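Long-range contact in probable eukaryotic D-amino acid tRNA deacylase, LMAJ005534AAA (Leishmania major, PDB 1TC5), which may hydrolyse D-tyrosyl-tRNA(Tyr) to D-tyrosine and free tRNA(Tyr), possibly as a defence against harmful D-tyrosine: residues R33-L45 with M92-G104. Sequence-based numbering, arbitrary orientation.
Sequences RAGRGVMVYIAFL and MDILIVPQASLGG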
ATOM      1  N   ARG A  33     -11.131  13.335  -4.753  1.00 15.81           N
ATOM      2  CA  ARG A  33      -9.747  13.556  -5.088  1.00 16.72           C
ATOM      3  C   ARG A  33      -8.933  14.144  -3.952  1.00 16.13           C
ATOM      4  O   ARG A  33      -9.431  14.962  -3.146  1.00 15.58           O
ATOM      5  CB  ARG A  33      -9.683  14.493  -6.284  1.00 17.94           C
ATOM      6  CG  ARG A  33     -10.262  13.879  -7.548  1.00 15.83           C
ATOM      7  CD  ARG A  33      -9.859  14.651  -8.776  1.00 16.17           C
ATOM      8  NE  ARG A  33      -8.410  14.579  -8.951  1.00 17.66           N
ATOM      9  CZ  ARG A  33      -7.728  15.174  -9.915  1.00 19.61           C
ATOM     10  NH1 ARG A  33      -8.352  15.900 -10.831  1.00 21.73           N
ATOM     11  NH2 ARG A  33      -6.415  15.024  -9.974  1.00 18.57           N
ATOM     12  N   ALA A  34      -7.670  13.731  -3.921  1.00 15.91           N
ATOM     13  CA  ALA A  34      -6.649  14.379  -3.111  1.00 16.62           C
ATOM     14  C   ALA A  34      -5.399  14.676  -3.931  1.00 16.56           C
ATOM     15  O   ALA A  34      -5.072  13.958  -4.882  1.00 16.65           O
ATOM     16  CB  ALA A  34      -6.281  13.494  -1.914  1.00 15.56           C
ATOM     17  N   GLY A  35      -4.693  15.739  -3.538  1.00 17.18           N
ATOM     18  CA  GLY A  35      -3.380  16.028  -4.096  1.00 17.72           C
ATOM     19  C   GLY A  35      -2.266  15.485  -3.221  1.00 15.69           C
ATOM     20  O   GLY A  35      -2.398  14.432  -2.588  1.00 15.24           O
ATOM     21  N   ARG A  36      -1.162  16.225  -3.177  1.00 14.80           N
ATOM     22  CA  ARG A  36       0.031  15.749  -2.519  1.00 15.83           C
ATOM     23  C   ARG A  36      -0.169  15.652  -1.019  1.00 14.30           C
ATOM     24  O   ARG A  36      -0.754  16.528  -0.386  1.00 13.53           O
ATOM     25  CB  ARG A  36       1.227  16.634  -2.804  1.00 16.44           C
ATOM     26  CG  ARG A  36       2.542  16.033  -2.281  1.00 17.51           C
ATOM     27  CD  ARG A  36       3.757  16.612  -2.957  1.00 23.53           C
ATOM     28  NE  ARG A  36       4.054  17.913  -2.404  1.00 24.24           N
ATOM     29  CZ  ARG A  36       4.116  19.073  -3.067  1.00 24.05           C
ATOM     30  NH1 ARG A  36       3.889  19.180  -4.368  1.00 27.23           N
ATOM     31  NH2 ARG A  36       4.422  20.153  -2.391  1.00 20.32           N
ATOM     32  N   GLY A  37       0.340  14.571  -0.464  1.00 12.38           N
ATOM     33  CA  GLY A  37       0.267  14.361   0.973  1.00 15.39           C
ATOM     34  C   GLY A  37       0.506  12.911   1.318  1.00 13.70           C
ATOM     35  O   GLY A  37       1.462  12.311   0.823  1.00 15.75           O
ATOM     36  N   VAL A  38      -0.345  12.359   2.167  1.00 14.27           N
ATOM     37  CA  VAL A  38      -0.212  10.973   2.620  1.00 12.87           C
ATOM     38  C   VAL A  38      -1.513  10.183   2.460  1.00 12.64           C
ATOM     39  O   VAL A  38      -2.600  10.667   2.817  1.00 14.32           O
ATOM     40  CB  VAL A  38       0.234  10.943   4.081  1.00 14.26           C
ATOM     41  CG1 VAL A  38       0.228   9.507   4.629  1.00 12.07           C
ATOM     42  CG2 VAL A  38       1.609  11.607   4.232  1.00 17.62           C
ATOM     43  N   MET A  39      -1.395   8.981   1.897  1.00 15.51           N
ATOM     44  CA  MET A  39      -2.485   8.011   1.849  1.00 14.43           C
ATOM     45  C   MET A  39      -2.332   7.014   2.995  1.00 15.92           C
ATOM     46  O   MET A  39      -1.290   6.344   3.130  1.00 16.43           O
ATOM     47  CB  MET A  39      -2.527   7.274   0.520  1.00 14.16           C
ATOM     48  CG  MET A  39      -3.726   6.316   0.403  1.00 15.96           C
ATOM     49  SD  MET A  39      -4.056   5.673  -1.219  1.00 17.15           S
ATOM     50  CE  MET A  39      -2.639   4.543  -1.345  1.00 19.77           C
ATOM     51  N   VAL A  40      -3.393   6.913   3.792  1.00 16.12           N
ATOM     52  CA  VAL A  40      -3.421   6.126   5.016  1.00 15.99           C
ATOM     53  C   VAL A  40      -4.388   4.977   4.801  1.00 15.59           C
ATOM     54  O   VAL A  40      -5.555   5.228   4.507  1.00 18.49           O
ATOM     55  CB  VAL A  40      -3.953   6.996   6.190  1.00 18.18           C
ATOM     56  CG1 VAL A  40      -4.056   6.211   7.487  1.00 17.49           C
ATOM     57  CG2 VAL A  40      -3.093   8.246   6.387  1.00 20.27           C
ATOM     58  N   TYR A  41      -3.906   3.744   4.921  1.00 14.97           N
ATOM     59  CA  TYR A  41      -4.746   2.560   5.076  1.00 12.78           C
ATOM     60  C   TYR A  41      -4.856   2.202   6.569  1.00 13.63           C
ATOM     61  O   TYR A  41      -3.857   2.120   7.255  1.00 14.99           O
ATOM     62  CB  TYR A  41      -4.140   1.365   4.345  1.00 12.07           C
ATOM     63  CG  TYR A  41      -4.061   1.381   2.831  1.00 13.28           C
ATOM     64  CD1 TYR A  41      -4.608   2.391   2.074  1.00 12.88           C
ATOM     65  CD2 TYR A  41      -3.416   0.336   2.147  1.00 14.34           C
ATOM     66  CE1 TYR A  41      -4.513   2.382   0.667  1.00 15.40           C
ATOM     67  CE2 TYR A  41      -3.324   0.313   0.768  1.00 12.67           C
ATOM     68  CZ  TYR A  41      -3.880   1.339   0.020  1.00 18.47           C
ATOM     69  OH  TYR A  41      -3.794   1.334  -1.365  1.00 17.21           O
ATOM     70  N   ILE A  42      -6.066   1.950   7.070  1.00 14.39           N
ATOM     71  CA  ILE A  42      -6.249   1.748   8.491  1.00 13.94           C
ATOM     72  C   ILE A  42      -7.107   0.517   8.839  1.00 12.76           C
ATOM     73  O   ILE A  42      -8.136   0.245   8.226  1.00 14.05           O
ATOM     74  CB  ILE A  42      -6.842   3.059   9.131  1.00 13.98           C
ATOM     75  CG1 ILE A  42      -6.903   2.972  10.656  1.00 13.40           C
ATOM     76  CG2 ILE A  42      -8.203   3.426   8.528  1.00 14.79           C
ATOM     77  CD1 ILE A  42      -6.990   4.371  11.287  1.00 13.59           C
ATOM     78  N   ALA A  43      -6.674  -0.182   9.873  1.00 14.23           N
ATOM     79  CA  ALA A  43      -7.377  -1.335  10.415  1.00 14.64           C
ATOM     80  C   ALA A  43      -7.313  -1.250  11.917  1.00 15.17           C
ATOM     81  O   ALA A  43      -6.316  -0.791  12.475  1.00 13.46           O
ATOM     82  CB  ALA A  43      -6.711  -2.600   9.982  1.00 12.75           C
ATOM     83  N   PHE A  44      -8.383  -1.715  12.549  1.00 16.33           N
ATOM     84  CA  PHE A  44      -8.532  -1.729  13.974  1.00 14.87           C
ATOM     85  C   PHE A  44      -8.593  -3.181  14.405  1.00 15.13           C
ATOM     86  O   PHE A  44      -9.509  -3.907  14.037  1.00 15.61           O
ATOM     87  CB  PHE A  44      -9.796  -0.945  14.416  1.00 13.62           C
ATOM     88  CG  PHE A  44      -9.789   0.488  13.973  1.00 13.10           C
ATOM     89  CD1 PHE A  44      -9.054   1.433  14.658  1.00 13.51           C
ATOM     90  CD2 PHE A  44     -10.513   0.892  12.874  1.00 15.63           C
ATOM     91  CE1 PHE A  44      -9.022   2.749  14.247  1.00 17.24           C
ATOM     92  CE2 PHE A  44     -10.473   2.214  12.451  1.00 18.00           C
ATOM     93  CZ  PHE A  44      -9.724   3.135  13.134  1.00 16.45           C
ATOM     94  N   LEU A  45      -7.615  -3.566  15.229  1.00 16.31           N
ATOM     95  CA  LEU A  45      -7.329  -4.950  15.564  1.00 17.89           C
ATOM     96  C   LEU A  45      -7.486  -5.193  17.054  1.00 20.70           C
ATOM     97  O   LEU A  45      -7.386  -4.253  17.846  1.00 19.78           O
ATOM     98  CB  LEU A  45      -5.904  -5.296  15.147  1.00 18.37           C
ATOM     99  CG  LEU A  45      -5.598  -4.886  13.693  1.00 20.80           C
ATOM    100  CD1 LEU A  45      -4.202  -5.378  13.295  1.00 21.83           C
ATOM    101  CD2 LEU A  45      -6.676  -5.380  12.711  1.00 22.99           C
ATOM    102  N   MET A  92      -0.667  19.859   3.222  1.00 18.30           N
ATOM    103  CA  MET A  92      -0.665  18.530   2.633  1.00 18.65           C
ATOM    104  C   MET A  92      -2.055  17.894   2.829  1.00 17.74           C
ATOM    105  O   MET A  92      -2.729  18.138   3.832  1.00 15.29           O
ATOM    106  CB  MET A  92       0.421  17.646   3.266  1.00 19.25           C
ATOM    107  CG  MET A  92       1.883  18.022   2.939  1.00 19.25           C
ATOM    108  SD  MET A  92       2.336  17.956   1.154  1.00 18.80           S
ATOM    109  CE  MET A  92       2.200  19.693   0.710  1.00 20.54           C
ATOM    110  N   ASP A  93      -2.466  17.111   1.842  1.00 17.99           N
ATOM    111  CA  ASP A  93      -3.723  16.387   1.855  1.00 16.98           C
ATOM    112  C   ASP A  93      -3.504  15.040   2.530  1.00 16.64           C
ATOM    113  O   ASP A  93      -2.405  14.509   2.529  1.00 16.91           O
ATOM    114  CB  ASP A  93      -4.245  16.202   0.414  1.00 15.75           C
ATOM    115  CG  ASP A  93      -4.819  17.459  -0.173  1.00 17.89           C
ATOM    116  OD1 ASP A  93      -4.763  18.544   0.453  1.00 19.07           O
ATOM    117  OD2 ASP A  93      -5.371  17.472  -1.287  1.00 16.73           O
ATOM    118  N   ILE A  94      -4.562  14.516   3.129  1.00 17.53           N
ATOM    119  CA  ILE A  94      -4.571  13.171   3.709  1.00 16.70           C
ATOM    120  C   ILE A  94      -5.778  12.447   3.118  1.00 15.14           C
ATOM    121  O   ILE A  94      -6.898  12.988   3.081  1.00 15.25           O
ATOM    122  CB  ILE A  94      -4.617  13.216   5.273  1.00 18.22           C
ATOM    123  CG1 ILE A  94      -3.412  13.994   5.821  1.00 16.23           C
ATOM    124  CG2 ILE A  94      -4.609  11.806   5.866  1.00 18.92           C
ATOM    125  CD1 ILE A  94      -3.571  14.416   7.276  1.00 15.52           C
ATOM    126  N   LEU A  95      -5.518  11.245   2.629  1.00 15.90           N
ATOM    127  CA  LEU A  95      -6.512  10.357   2.058  1.00 15.52           C
ATOM    128  C   LEU A  95      -6.529   9.089   2.892  1.00 15.77           C
ATOM    129  O   LEU A  95      -5.537   8.404   2.950  1.00 15.30           O
ATOM    130  CB  LEU A  95      -6.127  10.008   0.617  1.00 14.83           C
ATOM    131  CG  LEU A  95      -7.061   9.039  -0.103  1.00 20.87           C
ATOM    132  CD1 LEU A  95      -8.476   9.559  -0.123  1.00 21.48           C
ATOM    133  CD2 LEU A  95      -6.581   8.782  -1.532  1.00 23.31           C
ATOM    134  N   ILE A  96      -7.668   8.801   3.517  1.00 16.29           N
ATOM    135  CA  ILE A  96      -7.809   7.708   4.489  1.00 14.46           C
ATOM    136  C   ILE A  96      -8.683   6.655   3.848  1.00 15.62           C
ATOM    137  O   ILE A  96      -9.797   6.962   3.377  1.00 16.31           O
ATOM    138  CB  ILE A  96      -8.493   8.212   5.806  1.00 13.28           C
ATOM    139  CG1 ILE A  96      -7.703   9.367   6.416  1.00 15.32           C
ATOM    140  CG2 ILE A  96      -8.611   7.093   6.797  1.00 14.12           C
ATOM    141  CD1 ILE A  96      -8.466  10.162   7.449  1.00 19.51           C
ATOM    142  N   VAL A  97      -8.172   5.431   3.818  1.00 16.33           N
ATOM    143  CA  VAL A  97      -8.894   4.298   3.293  1.00 16.44           C
ATOM    144  C   VAL A  97      -9.014   3.197   4.363  1.00 17.33           C
ATOM    145  O   VAL A  97      -7.996   2.707   4.871  1.00 15.99           O
ATOM    146  CB  VAL A  97      -8.159   3.735   2.071  1.00 18.56           C
ATOM    147  CG1 VAL A  97      -9.002   2.720   1.346  1.00 15.79           C
ATOM    148  CG2 VAL A  97      -7.748   4.889   1.146  1.00 17.43           C
ATOM    149  N   PRO A  98     -10.238   2.767   4.666  1.00 14.87           N
ATOM    150  CA  PRO A  98     -10.413   1.660   5.597  1.00 15.96           C
ATOM    151  C   PRO A  98      -9.950   0.381   4.906  1.00 15.61           C
ATOM    152  O   PRO A  98     -10.393   0.091   3.791  1.00 14.64           O
ATOM    153  CB  PRO A  98     -11.926   1.650   5.872  1.00 16.32           C
ATOM    154  CG  PRO A  98     -12.565   2.288   4.669  1.00 16.23           C
ATOM    155  CD  PRO A  98     -11.530   3.235   4.111  1.00 16.51           C
ATOM    156  N   GLN A  99      -9.028  -0.334   5.549  1.00 16.50           N
ATOM    157  CA  GLN A  99      -8.485  -1.580   5.026  1.00 15.31           C
ATOM    158  C   GLN A  99      -8.324  -2.565   6.166  1.00 13.84           C
ATOM    159  O   GLN A  99      -7.220  -2.811   6.610  1.00 15.83           O
ATOM    160  CB  GLN A  99      -7.139  -1.311   4.359  1.00 14.48           C
ATOM    161  CG  GLN A  99      -7.253  -0.525   3.073  1.00 14.88           C
ATOM    162  CD  GLN A  99      -7.710  -1.398   1.923  1.00 17.44           C
ATOM    163  OE1 GLN A  99      -6.894  -2.136   1.360  1.00 16.07           O
ATOM    164  NE2 GLN A  99      -9.020  -1.354   1.597  1.00 14.02           N
ATOM    165  N   ALA A 100      -9.448  -3.136   6.599  1.00 14.43           N
ATOM    166  CA  ALA A 100      -9.517  -4.011   7.753  1.00 15.67           C
ATOM    167  C   ALA A 100      -8.705  -5.284   7.511  1.00 16.43           C
ATOM    168  O   ALA A 100      -8.206  -5.891   8.459  1.00 16.41           O
ATOM    169  CB  ALA A 100     -10.974  -4.346   8.053  1.00 16.18           C
ATOM    170  N   SER A 101      -8.545  -5.634   6.234  1.00 15.69           N
ATOM    171  CA  SER A 101      -7.822  -6.840   5.808  1.00 13.99           C
ATOM    172  C   SER A 101      -6.332  -6.857   6.179  1.00 14.19           C
ATOM    173  O   SER A 101      -5.690  -7.910   6.108  1.00 15.95           O
ATOM    174  CB  SER A 101      -7.965  -6.995   4.301  1.00 14.95           C
ATOM    175  OG  SER A 101      -7.646  -5.784   3.620  1.00 10.50           O
ATOM    176  N   LEU A 102      -5.793  -5.702   6.576  1.00 16.37           N
ATOM    177  CA  LEU A 102      -4.435  -5.570   7.159  1.00 14.43           C
ATOM    178  C   LEU A 102      -4.202  -6.441   8.408  1.00 16.07           C
ATOM    179  O   LEU A 102      -3.042  -6.739   8.758  1.00 14.33           O
ATOM    180  CB  LEU A 102      -4.163  -4.103   7.564  1.00 16.31           C
ATOM    181  CG  LEU A 102      -3.959  -3.079   6.437  1.00 16.59           C
ATOM    182  CD1 LEU A 102      -3.994  -1.644   6.987  1.00 19.53           C
ATOM    183  CD2 LEU A 102      -2.648  -3.356   5.676  1.00 21.11           C
ATOM    184  N   GLY A 103      -5.301  -6.826   9.073  1.00 14.17           N
ATOM    185  CA  GLY A 103      -5.254  -7.725  10.221  1.00 15.18           C
ATOM    186  C   GLY A 103      -5.320  -9.198   9.869  1.00 12.61           C
ATOM    187  O   GLY A 103      -5.174 -10.032  10.753  1.00 13.89           O
ATOM    188  N   GLY A 104      -5.552  -9.515   8.593  1.00 14.65           N
ATOM    189  CA  GLY A 104      -5.525 -10.878   8.109  1.00 14.91           C
ATOM    190  C   GLY A 104      -4.192 -11.574   8.378  1.00 14.09           C
ATOM    191  O   GLY A 104      -3.138 -10.933   8.348  1.00 14.97           O
TER
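With CG set anti to its carbonyl carbon (chi1 -67°), Tyr41 lays its ring along Val97 and Gln99; Gln99 takes the same first torsion, and its CG sits over one face of the ring, 3.7 Å from Tyr41 CG, a CH-pi contact. Val97 CB meets the ring at CD1. The polar ends reach the second subunit of the homodimer: Tyr41 OH is hydrogen-bonded to Gln16 OE1 of the second subunit, and Gln99 OE1 to Thr189 OG1 of that same subunit.

Strand 37-45 is central in the mixed five-stranded sheet of this DTD-family fold, and strand 93-98 runs parallel beside it, the two axes 16° apart, helix 55-67 lying in the connection between them. The backbone hydrogen bonds are shortest midway along the ladder, where Val40 N reaches Leu95 O and Val97 N reaches Val40 O, each at 2.7 Å. Met39 SD lies 4.0 Å from Leu95 CD2 on the sheet face that carries Tyr41 and Val97; on the other sheet face, Val40 CG2 meets Ile94 CG2 at 3.9 Å, while Ile42 and Ile96 pack against Tyr126 of helix 119-136.

Just ahead of the ladder, in the loop, Gly35 N donates to Asp93 OD2 (2.9 Å) on the anti side, 25° out of the carboxylate plane. Arg168 forms a salt bridge to the same oxygen and Asn166 N hydrogen-bonds OD1, fixing the carboxylate's rotation. At the far end, Leu102 CB rests 3.8 Å from Ala43 CB, and Leu45 CD2 touches Gly103 CA.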